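Local coordinates for uncharacterized protein (PDB 4H0A) that is of unknown function but belongs to the CAP protein family, joining a cysteine-rich secretory protein-type domain to a CAP-associated N-terminal region, at residues Q145-I148 / I153-Q156; E39-W44 / V169-K174. One frame throughout, in Å; residues are numbered along the deposited sequence.

Contact 1: residues Q145-I148 / I153-Q156; sequences QTLI and IYAQ
The carbonyl oxygen of Ala155 is gripped by two neighbouring residues of the facing strand. Ile148 N donates to Ala155 O across 2.8 Å, nearly straight at 165° and in the carbonyl plane, while the CA-H of Leu147 leans on the same oxygen in a weaker contact. The return bond, Ala155 N to Ile148 O at 2.8 Å, is more bent at 148°, and Tyr154 CA adds a CA-H contact to that acceptor. Ile148 and Ala155 thus form an antiparallel hydrogen-bonded pair. At the adjoining position, Leu147 and Gln156 make the non-hydrogen-bonded pair, where Thr146 O meets Gln156 CA at 3.3 Å. Their side chains share one face of the sheet. Leu147 has its CG anti to the backbone N (chi1 -178°), which swings CD1 across to Tyr154 CB at 3.9 Å. CD1 also touches the aliphatic part of Gln156, at CG, 4.1 Å away. Leucine suits this spot because its branched end can fill the angle between the tyrosine and the glutamine stem. Glutamine joins a greasy stem to a buried polar end, satisfied by Arg170 NE at OE1 and by Tyr183 OH at NE2. On the other face, the small Ala155 lies beside Ile148 and touches Phe171 of the next strand. Two strands with axes 4.7 Å apart and running antiparallel, joined by a short turn, make a classic beta hairpin, here forming one edge of the antiparallel sheet of the CAP-associated N-terminal region.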
ATOM      1  N   GLN A 145      -4.349 -10.931   2.271  1.00 58.33           N
ATOM      2  CA  GLN A 145      -4.907  -9.583   2.442  1.00 56.03           C
ATOM      3  C   GLN A 145      -6.130  -9.669   3.344  1.00 59.93           C
ATOM      4  O   GLN A 145      -7.133  -9.002   3.091  1.00 60.51           O
ATOM      5  CB  GLN A 145      -5.288  -9.032   1.059  1.00 57.89           C
ATOM      6  CG  GLN A 145      -5.265  -7.526   0.959  1.00 69.20           C
ATOM      7  CD  GLN A 145      -5.732  -7.035  -0.389  1.00 78.94           C
ATOM      8  OE1 GLN A 145      -6.185  -7.790  -1.248  1.00 75.50           O
ATOM      9  NE2 GLN A 145      -5.659  -5.747  -0.598  1.00 67.14           N
ATOM     10  N   THR A 146      -6.056 -10.519   4.378  1.00 56.55           N
ATOM     11  CA  THR A 146      -7.186 -10.852   5.245  1.00 57.20           C
ATOM     12  C   THR A 146      -7.880  -9.624   5.802  1.00 58.24           C
ATOM     13  O   THR A 146      -7.219  -8.771   6.381  1.00 54.72           O
ATOM     14  CB  THR A 146      -6.733 -11.739   6.403  1.00 64.52           C
ATOM     15  OG1 THR A 146      -5.726 -12.625   5.920  1.00 66.02           O
ATOM     16  CG2 THR A 146      -7.897 -12.526   7.028  1.00 63.66           C
ATOM     17  N   LEU A 147      -9.212  -9.544   5.628  1.00 55.57           N
ATOM     18  CA  LEU A 147     -10.026  -8.459   6.180  1.00 53.42           C
ATOM     19  C   LEU A 147     -10.626  -8.984   7.471  1.00 59.77           C
ATOM     20  O   LEU A 147     -11.333  -9.989   7.430  1.00 62.53           O
ATOM     21  CB  LEU A 147     -11.111  -8.029   5.191  1.00 53.72           C
ATOM     22  CG  LEU A 147     -12.014  -6.868   5.632  1.00 56.33           C
ATOM     23  CD1 LEU A 147     -11.194  -5.594   5.919  1.00 52.72           C
ATOM     24  CD2 LEU A 147     -13.054  -6.562   4.569  1.00 57.80           C
ATOM     25  N   ILE A 148     -10.300  -8.369   8.616  1.00 54.13           N
ATOM     26  CA  ILE A 148     -10.778  -8.838   9.923  1.00 55.14           C
ATOM     27  C   ILE A 148     -11.534  -7.724  10.602  1.00 59.16           C
ATOM     28  O   ILE A 148     -11.046  -6.601  10.608  1.00 56.33           O
ATOM     29  CB  ILE A 148      -9.600  -9.326  10.820  1.00 57.21           C
ATOM     30  CG1 ILE A 148      -8.689 -10.330  10.070  1.00 58.24           C
ATOM     31  CG2 ILE A 148     -10.138  -9.949  12.120  1.00 58.73           C
ATOM     32  CD1 ILE A 148      -7.411 -10.726  10.795  1.00 57.54           C
ATOM     33  N   ILE A 153     -14.200  -1.580  14.021  1.00 54.09           N
ATOM     34  CA  ILE A 153     -13.252  -1.212  12.959  1.00 51.19           C
ATOM     35  C   ILE A 153     -12.752  -2.469  12.259  1.00 55.57           C
ATOM     36  O   ILE A 153     -13.094  -3.592  12.660  1.00 56.69           O
ATOM     37  CB  ILE A 153     -12.085  -0.331  13.491  1.00 51.87           C
ATOM     38  CG1 ILE A 153     -11.227  -1.052  14.562  1.00 52.55           C
ATOM     39  CG2 ILE A 153     -12.646   0.981  14.031  1.00 52.28           C
ATOM     40  CD1 ILE A 153      -9.852  -0.406  14.758  1.00 56.91           C
ATOM     41  N   TYR A 154     -11.961  -2.275  11.187  1.00 49.69           N
ATOM     42  CA  TYR A 154     -11.424  -3.367  10.398  1.00 49.91           C
ATOM     43  C   TYR A 154      -9.922  -3.323  10.348  1.00 51.30           C
ATOM     44  O   TYR A 154      -9.300  -2.290  10.626  1.00 48.44           O
ATOM     45  CB  TYR A 154     -11.982  -3.308   8.968  1.00 51.99           C
ATOM     46  CG  TYR A 154     -13.468  -3.575   8.913  1.00 56.75           C
ATOM     47  CD1 TYR A 154     -14.387  -2.568   9.179  1.00 59.53           C
ATOM     48  CD2 TYR A 154     -13.955  -4.850   8.655  1.00 59.67           C
ATOM     49  CE1 TYR A 154     -15.758  -2.814   9.159  1.00 63.37           C
ATOM     50  CE2 TYR A 154     -15.326  -5.109   8.630  1.00 63.27           C
ATOM     51  CZ  TYR A 154     -16.226  -4.089   8.892  1.00 68.99           C
ATOM     52  OH  TYR A 154     -17.582  -4.310   8.884  1.00 72.03           O
ATOM     53  N   ALA A 155      -9.338  -4.451   9.982  1.00 49.36           N
ATOM     54  CA  ALA A 155      -7.905  -4.570   9.769  1.00 46.77           C
ATOM     55  C   ALA A 155      -7.663  -5.361   8.518  1.00 50.28           C
ATOM     56  O   ALA A 155      -8.315  -6.385   8.304  1.00 51.91           O
ATOM     57  CB  ALA A 155      -7.225  -5.245  10.948  1.00 48.23           C
ATOM     58  N   GLN A 156      -6.763  -4.869   7.674  1.00 45.66           N
ATOM     59  CA  GLN A 156      -6.275  -5.581   6.506  1.00 45.14           C
ATOM     60  C   GLN A 156      -4.911  -6.099   6.898  1.00 46.12           C
ATOM     61  O   GLN A 156      -4.046  -5.289   7.240  1.00 42.80           O
ATOM     62  CB  GLN A 156      -6.193  -4.673   5.287  1.00 44.62           C
ATOM     63  CG  GLN A 156      -7.534  -4.108   4.852  1.00 45.55           C
ATOM     64  CD  GLN A 156      -7.322  -3.367   3.573  1.00 53.49           C
ATOM     65  OE1 GLN A 156      -6.947  -2.194   3.577  1.00 46.12           O
ATOM     66  NE2 GLN A 156      -7.336  -4.089   2.464  1.00 46.28           N
TER

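Contact 2: residues E39-W44 / V169-K174; sequences EGVGTW and VRFLTK. With EDO (1,2-ethanediol), chain C.
Phe171 reaches from its strand to the side chain of Val41 and the backbone of Gly42, and its contacts begin at the root of the side chain. CB lies 4.1 Å from Gly42 CA, and the next atom, CG, comes within 3.6 Å of Gly42 CA. With CG anti to its own carbonyl carbon (chi1 -74°), the ring is carried out toward the loop, and chi2 of 92° sets its plane so that one face meets Gly42. The glycine CA sits over that face toward the rim, 3.7 Å from the ring centroid and 16° off the normal, a CH-pi contact. CD2, 3.7 Å from Gly42 CA, and CE2 also lie under it. Glycine fits because the main chain itself can settle on the aromatic surface. On the same side of the ring plane, but obliquely, Val41 CG2 meets CD1 at 3.4 Å, and CE1 less closely. The two side chains cross at about a right angle, so one methyl branch of the valine does the touching. The loop is shaped by a short 3-10 turn around Gly42, packed on one face of strand 166-172 in the antiparallel sheet of the CAP-associated N-terminal region. Gly40, at positive phi, precedes Val41, and its carbonyl O takes both Thr43 OG1, at 2.6 Å, and Thr43 N. Threonine thereby ties the turn to itself through side chain and main chain together. Trp44 spreads one ring face over Val41 CA, backing the turn from within the loop. The neighbour of Phe171 in the strand, Arg170, points away from the loop. Its NH1 bonds to Asp281 OD2 in a salt bridge, and donates to O1 of a bound 1,2-ethanediol at 3.0 Å, the diol being probably a crystallisation additive that Asn71 also holds.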
ATOM      1  N   GLU A  39      -4.567  -2.103  22.672  1.00 57.60           N
ATOM      2  CA  GLU A  39      -3.342  -1.317  22.558  1.00 55.24           C
ATOM      3  C   GLU A  39      -2.884  -1.257  21.105  1.00 55.55           C
ATOM      4  O   GLU A  39      -3.396  -1.994  20.261  1.00 54.78           O
ATOM      5  CB  GLU A  39      -2.240  -1.969  23.424  1.00 57.91           C
ATOM      6  CG  GLU A  39      -1.909  -3.396  23.003  1.00 65.32           C
ATOM      7  CD  GLU A  39      -0.899  -4.113  23.876  1.00 85.40           C
ATOM      8  OE1 GLU A  39       0.319  -3.913  23.657  1.00 59.89           O
ATOM      9  OE2 GLU A  39      -1.322  -4.920  24.735  1.00 83.68           O
ATOM     10  N   GLY A  40      -1.899  -0.415  20.841  1.00 50.01           N
ATOM     11  CA  GLY A  40      -1.313  -0.299  19.514  1.00 46.82           C
ATOM     12  C   GLY A  40      -2.071   0.598  18.563  1.00 47.42           C
ATOM     13  O   GLY A  40      -3.002   1.301  18.966  1.00 46.26           O
ATOM     14  N   VAL A  41      -1.694   0.532  17.271  1.00 42.56           N
ATOM     15  CA  VAL A  41      -2.219   1.433  16.245  1.00 41.78           C
ATOM     16  C   VAL A  41      -3.724   1.279  16.029  1.00 44.62           C
ATOM     17  O   VAL A  41      -4.368   2.269  15.696  1.00 41.90           O
ATOM     18  CB  VAL A  41      -1.454   1.384  14.897  1.00 44.69           C
ATOM     19  CG1 VAL A  41       0.051   1.464  15.105  1.00 43.68           C
ATOM     20  CG2 VAL A  41      -1.821   0.169  14.080  1.00 45.43           C
ATOM     21  N   GLY A  42      -4.289   0.103  16.297  1.00 43.61           N
ATOM     22  CA  GLY A  42      -5.731  -0.089  16.195  1.00 44.36           C
ATOM     23  C   GLY A  42      -6.535   0.831  17.104  1.00 49.01           C
ATOM     24  O   GLY A  42      -7.646   1.239  16.744  1.00 48.97           O
ATOM     25  N   THR A  43      -5.960   1.224  18.266  1.00 45.69           N
ATOM     26  CA  THR A  43      -6.624   2.152  19.196  1.00 45.97           C
ATOM     27  C   THR A  43      -6.557   3.609  18.689  1.00 48.52           C
ATOM     28  O   THR A  43      -7.243   4.455  19.254  1.00 49.34           O
ATOM     29  CB  THR A  43      -6.012   2.079  20.612  1.00 52.65           C
ATOM     30  OG1 THR A  43      -4.659   2.557  20.585  1.00 50.13           O
ATOM     31  CG2 THR A  43      -6.088   0.674  21.223  1.00 49.76           C
ATOM     32  N   TRP A  44      -5.726   3.916  17.667  1.00 42.76           N
ATOM     33  CA  TRP A  44      -5.621   5.282  17.142  1.00 42.05           C
ATOM     34  C   TRP A  44      -6.827   5.633  16.276  1.00 45.17           C
ATOM     35  O   TRP A  44      -7.170   6.799  16.191  1.00 43.85           O
ATOM     36  CB  TRP A  44      -4.340   5.491  16.309  1.00 38.99           C
ATOM     37  CG  TRP A  44      -3.047   5.130  16.990  1.00 40.32           C
ATOM     38  CD1 TRP A  44      -2.860   4.795  18.300  1.00 44.71           C
ATOM     39  CD2 TRP A  44      -1.748   5.138  16.388  1.00 39.15           C
ATOM     40  NE1 TRP A  44      -1.528   4.544  18.536  1.00 43.83           N
ATOM     41  CE2 TRP A  44      -0.818   4.787  17.389  1.00 43.71           C
ATOM     42  CE3 TRP A  44      -1.278   5.417  15.096  1.00 38.97           C
ATOM     43  CZ2 TRP A  44       0.545   4.649  17.122  1.00 42.54           C
ATOM     44  CZ3 TRP A  44       0.080   5.328  14.845  1.00 39.66           C
ATOM     45  CH2 TRP A  44       0.969   4.924  15.844  1.00 41.42           C
ATOM     46  N   VAL A 169       0.077  -4.153   8.617  1.00 37.49           N
ATOM     47  CA  VAL A 169      -1.344  -4.152   8.977  1.00 38.14           C
ATOM     48  C   VAL A 169      -1.902  -2.767   8.746  1.00 41.92           C
ATOM     49  O   VAL A 169      -1.240  -1.780   9.073  1.00 40.48           O
ATOM     50  CB  VAL A 169      -1.597  -4.594  10.443  1.00 42.48           C
ATOM     51  CG1 VAL A 169      -3.096  -4.590  10.769  1.00 42.89           C
ATOM     52  CG2 VAL A 169      -0.979  -5.963  10.725  1.00 44.05           C
ATOM     53  N   ARG A 170      -3.122  -2.683   8.206  1.00 38.28           N
ATOM     54  CA  ARG A 170      -3.813  -1.412   8.075  1.00 36.26           C
ATOM     55  C   ARG A 170      -5.092  -1.505   8.860  1.00 40.76           C
ATOM     56  O   ARG A 170      -5.940  -2.329   8.519  1.00 41.50           O
ATOM     57  CB  ARG A 170      -4.103  -1.011   6.617  1.00 36.99           C
ATOM     58  CG  ARG A 170      -5.026   0.232   6.523  1.00 39.18           C
ATOM     59  CD  ARG A 170      -4.873   0.970   5.217  1.00 40.86           C
ATOM     60  NE  ARG A 170      -5.304   0.156   4.083  1.00 41.22           N
ATOM     61  CZ  ARG A 170      -5.068   0.453   2.809  1.00 46.38           C
ATOM     62  NH1 ARG A 170      -4.422   1.571   2.487  1.00 36.99           N
ATOM     63  NH2 ARG A 170      -5.487  -0.355   1.846  1.00 37.42           N
ATOM     64  N   PHE A 171      -5.223  -0.703   9.934  1.00 36.78           N
ATOM     65  CA  PHE A 171      -6.473  -0.628  10.693  1.00 37.56           C
ATOM     66  C   PHE A 171      -7.260   0.509  10.081  1.00 41.74           C
ATOM     67  O   PHE A 171      -6.672   1.571   9.854  1.00 40.25           O
ATOM     68  CB  PHE A 171      -6.225  -0.409  12.183  1.00 39.68           C
ATOM     69  CG  PHE A 171      -5.718  -1.637  12.900  1.00 43.16           C
ATOM     70  CD1 PHE A 171      -4.359  -1.870  13.028  1.00 45.04           C
ATOM     71  CD2 PHE A 171      -6.603  -2.521  13.511  1.00 46.97           C
ATOM     72  CE1 PHE A 171      -3.891  -2.980  13.731  1.00 47.48           C
ATOM     73  CE2 PHE A 171      -6.133  -3.629  14.212  1.00 51.62           C
ATOM     74  CZ  PHE A 171      -4.780  -3.854  14.315  1.00 49.08           C
ATOM     75  N   LEU A 172      -8.553   0.317   9.781  1.00 39.15           N
ATOM     76  CA  LEU A 172      -9.329   1.388   9.153  1.00 39.47           C
ATOM     77  C   LEU A 172     -10.827   1.246   9.398  1.00 45.12           C
ATOM     78  O   LEU A 172     -11.310   0.174   9.757  1.00 45.10           O
ATOM     79  CB  LEU A 172      -9.045   1.468   7.633  1.00 38.96           C
ATOM     80  CG  LEU A 172      -9.646   0.393   6.689  1.00 44.75           C
ATOM     81  CD1 LEU A 172      -9.195   0.646   5.257  1.00 43.57           C
ATOM     82  CD2 LEU A 172      -9.243  -1.029   7.101  1.00 49.37           C
ATOM     83  N   THR A 173     -11.554   2.353   9.204  1.00 43.65           N
ATOM     84  CA  THR A 173     -13.003   2.365   9.379  1.00 45.32           C
ATOM     85  C   THR A 173     -13.687   1.831   8.135  1.00 49.58           C
ATOM     86  O   THR A 173     -13.090   1.781   7.061  1.00 47.42           O
ATOM     87  CB  THR A 173     -13.509   3.779   9.679  1.00 49.43           C
ATOM     88  OG1 THR A 173     -13.285   4.597   8.533  1.00 44.41           O
ATOM     89  CG2 THR A 173     -12.845   4.390  10.906  1.00 50.67           C
ATOM     90  N   LYS A 174     -14.958   1.472   8.273  1.00 49.04           N
ATOM     91  CA  LYS A 174     -15.762   1.019   7.142  1.00 50.46           C
ATOM     92  C   LYS A 174     -15.882   2.103   6.026  1.00 53.08           C
ATOM     93  O   LYS A 174     -15.896   1.750   4.846  1.00 52.10           O
ATOM     94  CB  LYS A 174     -17.155   0.581   7.608  1.00 54.89           C
ATOM     95  CG  LYS A 174     -18.003   1.642   8.297  1.00 60.54           C
ATOM     96  CD  LYS A 174     -19.255   0.977   8.916  1.00 66.50           C
ATOM     97  CE  LYS A 174     -20.083   1.942   9.725  1.00 70.28           C
ATOM     98  NZ  LYS A 174     -20.812   2.912   8.876  1.00 73.98           N
TER
HETATM   99  C1  EDO C 401      -2.617   4.506   2.917  1.00 40.59           C
HETATM  100  O1  EDO C 401      -3.042   3.715   4.012  1.00 35.22           O
HETATM  101  C2  EDO C 401      -3.724   5.581   2.754  1.00 43.37           C
HETATM  102  O2  EDO C 401      -3.451   6.412   1.650  1.00 44.16           O

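In the fold
Both contacts are buried and both involve the same antiparallel sheet, with centres about 10 Å apart. Strands 153-159 and 166-172 are neighbours in it, so contact 1 and contact 2 join through backbone hydrogen bonds such as Gln156 N to Arg170 O. Contact 1 builds the sheet itself: it pairs main chains of two strands close in sequence, at the sheet's edge. Contact 2 instead lays a loop distant in sequence on one face of the sheet, using apolar and CH-pi contacts with no hydrogen bond across. On the opposite face Arg170 reaches Gln156 of contact 1 and Asp281, within the range of the cysteine-rich secretory family.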